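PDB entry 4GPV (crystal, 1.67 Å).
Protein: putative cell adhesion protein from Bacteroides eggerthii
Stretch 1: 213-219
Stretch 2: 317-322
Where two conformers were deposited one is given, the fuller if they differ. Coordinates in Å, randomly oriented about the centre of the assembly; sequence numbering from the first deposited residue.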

ATOM      1  N   GLN A 213     -20.451  -5.706   6.992  1.00 23.96           N
ATOM      2  CA  GLN A 213     -21.820  -5.933   7.505  1.00 25.62           C
ATOM      3  C   GLN A 213     -22.835  -5.027   6.788  1.00 29.39           C
ATOM      4  O   GLN A 213     -23.493  -4.171   7.391  1.00 31.46           O
ATOM      5  CB  GLN A 213     -21.850  -5.792   9.033  1.00 27.36           C
ATOM      6  CG  GLN A 213     -21.118  -6.967   9.731  1.00 33.64           C
ATOM      7  CD  GLN A 213     -21.003  -6.796  11.231  1.00 62.19           C
ATOM      8  OE1 GLN A 213     -21.997  -6.726  11.959  1.00 60.02           O
ATOM      9  NE2 GLN A 213     -19.782  -6.720  11.731  1.00 63.37           N
ATOM     10  N   TYR A 214     -22.915  -5.204   5.466  1.00 26.14           N
ATOM     11  CA  TYR A 214     -23.836  -4.508   4.567  1.00 26.00           C
ATOM     12  C   TYR A 214     -24.333  -5.536   3.555  1.00 31.15           C
ATOM     13  O   TYR A 214     -23.619  -6.503   3.267  1.00 30.80           O
ATOM     14  CB  TYR A 214     -23.224  -3.250   3.906  1.00 24.92           C
ATOM     15  CG  TYR A 214     -21.970  -3.464   3.085  1.00 25.22           C
ATOM     16  CD1 TYR A 214     -20.704  -3.393   3.673  1.00 24.19           C
ATOM     17  CD2 TYR A 214     -22.040  -3.674   1.709  1.00 25.25           C
ATOM     18  CE1 TYR A 214     -19.538  -3.611   2.917  1.00 24.53           C
ATOM     19  CE2 TYR A 214     -20.886  -3.914   0.950  1.00 24.96           C
ATOM     20  CZ  TYR A 214     -19.636  -3.861   1.555  1.00 25.15           C
ATOM     21  OH  TYR A 214     -18.504  -4.074   0.800  1.00 22.08           O
ATOM     22  N   THR A 215     -25.566  -5.357   3.041  1.00 30.07           N
ATOM     23  CA  THR A 215     -26.188  -6.296   2.102  0.50 30.46           C
ATOM     24  C   THR A 215     -25.361  -6.443   0.810  1.00 32.52           C
ATOM     25  O   THR A 215     -24.920  -5.439   0.243  1.00 28.67           O
ATOM     26  CB  THR A 215     -27.625  -5.836   1.788  0.50 32.84           C
ATOM     27  OG1 THR A 215     -28.262  -5.411   2.996  0.50 31.76           O
ATOM     28  CG2 THR A 215     -28.449  -6.908   1.090  0.50 32.38           C
ATOM     29  N   GLY A 216     -25.193  -7.691   0.379  1.00 29.92           N
ATOM     30  CA  GLY A 216     -24.522  -8.123  -0.839  1.00 30.05           C
ATOM     31  C   GLY A 216     -23.044  -7.837  -0.947  1.00 33.86           C
ATOM     32  O   GLY A 216     -22.514  -7.764  -2.060  1.00 34.12           O
ATOM     33  N   ALA A 217     -22.367  -7.736   0.197  1.00 30.11           N
ATOM     34  CA  ALA A 217     -20.935  -7.471   0.231  1.00 28.93           C
ATOM     35  C   ALA A 217     -20.166  -8.562  -0.519  1.00 33.06           C
ATOM     36  O   ALA A 217     -20.463  -9.753  -0.384  1.00 34.21           O
ATOM     37  CB  ALA A 217     -20.453  -7.385   1.670  1.00 29.54           C
ATOM     38  N   PHE A 218     -19.246  -8.135  -1.382  1.00 29.13           N
ATOM     39  CA  PHE A 218     -18.376  -9.034  -2.133  1.00 27.99           C
ATOM     40  C   PHE A 218     -17.570  -9.822  -1.120  1.00 32.78           C
ATOM     41  O   PHE A 218     -16.985  -9.218  -0.223  1.00 29.21           O
ATOM     42  CB  PHE A 218     -17.461  -8.228  -3.079  1.00 28.46           C
ATOM     43  CG  PHE A 218     -16.495  -9.070  -3.867  1.00 28.96           C
ATOM     44  CD1 PHE A 218     -16.907  -9.739  -5.020  1.00 33.38           C
ATOM     45  CD2 PHE A 218     -15.179  -9.224  -3.449  1.00 29.89           C
ATOM     46  CE1 PHE A 218     -16.006 -10.516  -5.756  1.00 34.38           C
ATOM     47  CE2 PHE A 218     -14.283 -10.023  -4.173  1.00 32.53           C
ATOM     48  CZ  PHE A 218     -14.696 -10.649  -5.328  1.00 32.45           C
ATOM     49  N   ASP A 219     -17.553 -11.156  -1.232  1.00 32.60           N
ATOM     50  CA  ASP A 219     -16.902 -11.959  -0.197  1.00 34.74           C
ATOM     51  C   ASP A 219     -15.919 -13.029  -0.728  1.00 39.38           C
ATOM     52  O   ASP A 219     -15.277 -13.712   0.084  1.00 41.37           O
ATOM     53  CB  ASP A 219     -17.995 -12.620   0.679  1.00 39.12           C
ATOM     54  CG  ASP A 219     -17.480 -13.240   1.965  1.00 56.58           C
ATOM     55  OD1 ASP A 219     -16.561 -12.650   2.586  1.00 55.69           O
ATOM     56  OD2 ASP A 219     -17.943 -14.348   2.316  1.00 67.27           O
ATOM     57  N   THR A 317     -25.110   6.431   0.732  1.00 27.97           N
ATOM     58  CA  THR A 317     -25.619   5.256   0.028  1.00 26.87           C
ATOM     59  C   THR A 317     -25.601   4.015   0.905  1.00 30.15           C
ATOM     60  O   THR A 317     -24.750   3.874   1.777  1.00 27.30           O
ATOM     61  CB  THR A 317     -24.830   4.981  -1.277  1.00 34.10           C
ATOM     62  OG1 THR A 317     -25.491   3.921  -1.976  1.00 32.23           O
ATOM     63  CG2 THR A 317     -23.362   4.578  -1.035  1.00 28.48           C
ATOM     64  N   THR A 318     -26.531   3.092   0.636  1.00 28.95           N
ATOM     65  CA  THR A 318     -26.608   1.811   1.343  1.00 29.55           C
ATOM     66  C   THR A 318     -25.610   0.809   0.751  1.00 33.02           C
ATOM     67  O   THR A 318     -25.273  -0.159   1.428  1.00 31.90           O
ATOM     68  CB  THR A 318     -28.033   1.223   1.265  1.00 37.07           C
ATOM     69  OG1 THR A 318     -28.301   0.900  -0.092  1.00 43.02           O
ATOM     70  CG2 THR A 318     -29.101   2.178   1.789  1.00 33.97           C
ATOM     71  N   ASP A 319     -25.183   1.000  -0.522  1.00 30.42           N
ATOM     72  CA  ASP A 319     -24.267   0.051  -1.180  1.00 29.98           C
ATOM     73  C   ASP A 319     -22.990   0.755  -1.596  1.00 28.68           C
ATOM     74  O   ASP A 319     -22.968   1.438  -2.614  1.00 27.51           O
ATOM     75  CB  ASP A 319     -24.919  -0.639  -2.399  1.00 32.92           C
ATOM     76  CG  ASP A 319     -24.120  -1.820  -2.952  1.00 36.66           C
ATOM     77  OD1 ASP A 319     -23.000  -2.066  -2.465  1.00 32.06           O
ATOM     78  OD2 ASP A 319     -24.628  -2.507  -3.856  1.00 44.37           O
ATOM     79  N   PRO A 320     -21.904   0.553  -0.838  1.00 24.53           N
ATOM     80  CA  PRO A 320     -20.650   1.238  -1.180  1.00 23.62           C
ATOM     81  C   PRO A 320     -19.970   0.647  -2.407  1.00 25.82           C
ATOM     82  O   PRO A 320     -19.055   1.270  -2.919  1.00 24.25           O
ATOM     83  CB  PRO A 320     -19.793   1.039   0.064  1.00 24.81           C
ATOM     84  CG  PRO A 320     -20.264  -0.256   0.636  1.00 27.95           C
ATOM     85  CD  PRO A 320     -21.754  -0.285   0.368  1.00 25.27           C
ATOM     86  N   GLU A 321     -20.395  -0.542  -2.860  1.00 23.68           N
ATOM     87  CA  GLU A 321     -19.765  -1.196  -4.024  1.00 24.70           C
ATOM     88  C   GLU A 321     -20.319  -0.701  -5.370  1.00 29.83           C
ATOM     89  O   GLU A 321     -19.764  -1.053  -6.414  1.00 27.02           O
ATOM     90  CB  GLU A 321     -19.909  -2.708  -3.940  1.00 25.62           C
ATOM     91  CG  GLU A 321     -19.181  -3.313  -2.752  1.00 30.97           C
ATOM     92  CD  GLU A 321     -19.345  -4.809  -2.568  1.00 35.46           C
ATOM     93  OE1 GLU A 321     -19.798  -5.500  -3.509  1.00 25.71           O
ATOM     94  OE2 GLU A 321     -19.005  -5.297  -1.471  1.00 28.08           O
ATOM     95  N   GLU A 322     -21.392   0.103  -5.342  1.00 31.34           N
ATOM     96  CA  GLU A 322     -22.001   0.682  -6.545  1.00 34.57           C
ATOM     97  C   GLU A 322     -21.664   2.177  -6.606  1.00 41.65           C
ATOM     98  O   GLU A 322     -21.781   2.855  -5.585  1.00 38.71           O
ATOM     99  CB  GLU A 322     -23.518   0.459  -6.583  1.00 37.54           C
ATOM    100  CG  GLU A 322     -23.972  -0.985  -6.751  1.00 52.33           C
ATOM    101  CD  GLU A 322     -23.469  -1.761  -7.953  1.00 83.63           C
ATOM    102  OE1 GLU A 322     -23.461  -1.204  -9.076  1.00 83.66           O
ATOM    103  OE2 GLU A 322     -23.109  -2.946  -7.771  1.00 80.60           O
TER
HETATM  104  O   HOH W   1     -22.843  -4.704  -1.783  1.00 33.58           O
HETATM  105  O   HOH W   2     -25.864  -2.622   0.486  1.00 40.60           O

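Two turns, more than a hundred residues apart in sequence, meet here through one carboxylate, one aromatic ring and two waters. Residues Tyr-214 to Ala-217 form a type II beta turn and Asp-319 to Glu-322 a type I turn. Neither stretch belongs to a regular helix or strand. No direct backbone-to-backbone hydrogen bond joins them; side chains, one backbone amide and bridging water do, and the contact buries a modest 251 Å² in total.

The centre of the contact is Glu-321. Its CA-to-CB bond points toward the first stretch, with chi1 in m and chi2 in t, and this reach brings OE2 to two donors at once. The hydroxyl OH of Tyr-214 donates to OE2 of Glu-321 at 2.6 Å, a short bond, and the amide N of Phe-218 donates to OE2 of Glu-321 at 2.8 Å, with an N-H...O angle of 170° that is almost linear. A carboxylate oxygen, rich in lone pairs, can accept both. The pairing satisfies the phenol of a buried tyrosine and the backbone amide just beyond the type II turn. Glutamate suits the position because it combines a charged acceptor with enough length to reach across. Packing accompanies the hydrogen bonds: CA of Ala-217 lies 3.4 Å from OE2 of Glu-321, and CB of Phe-218 lies 3.6 Å from OE1 of Glu-321. The CB of Phe-218 thus faces the contact while the end of its side chain leads away.

Tyr-214 is held in two ways. With chi1 in p, its ring lies so that OE2 of Glu-321 sits at the edge, near the ring plane, while Pro-320 covers one face. CG of Pro-320 is 3.8 Å from the centroid of the Tyr-214 ring and only 16° off the normal, a CH-pi contact, and CD of Pro-320 comes to 3.7 Å from CD2 of Tyr-214. Proline fits well, for it offers a compact apolar surface to the ring and has no amide hydrogen needing an acceptor. Tyrosine supplies both an aromatic face for this packing and a polar tip for the carboxylate.

Asp-319 makes hydrogen bonds within its own stretch. OD1 of Asp-319 accepts from N of Glu-321 at 3.0 Å, and N of Asp-319 donates to OG1 of Thr-317 at 3.3 Å; the backbone bond from N of Glu-322 to O of Asp-319, at 3.4 Å, is weak. The short aspartate side chain can fold back onto an amide two residues ahead.

Water 1 lies 2.7 Å from OD1 of Asp-319 and 3.0 Å from O of Thr-215, placed to donate to either, but it has more acceptors in reach than protons, so not every one need be served at once. Water 2 forms a fully satisfied bridge, donating to O of Thr-215 at 3.0 Å and to O of Thr-318 at 2.7 Å. Two carbonyl oxygens are both acceptors and cannot hydrogen-bond to each other, so a water with two protons joins them. Gly-216, with phi at 64°, occupies a backbone conformation that favours glycine.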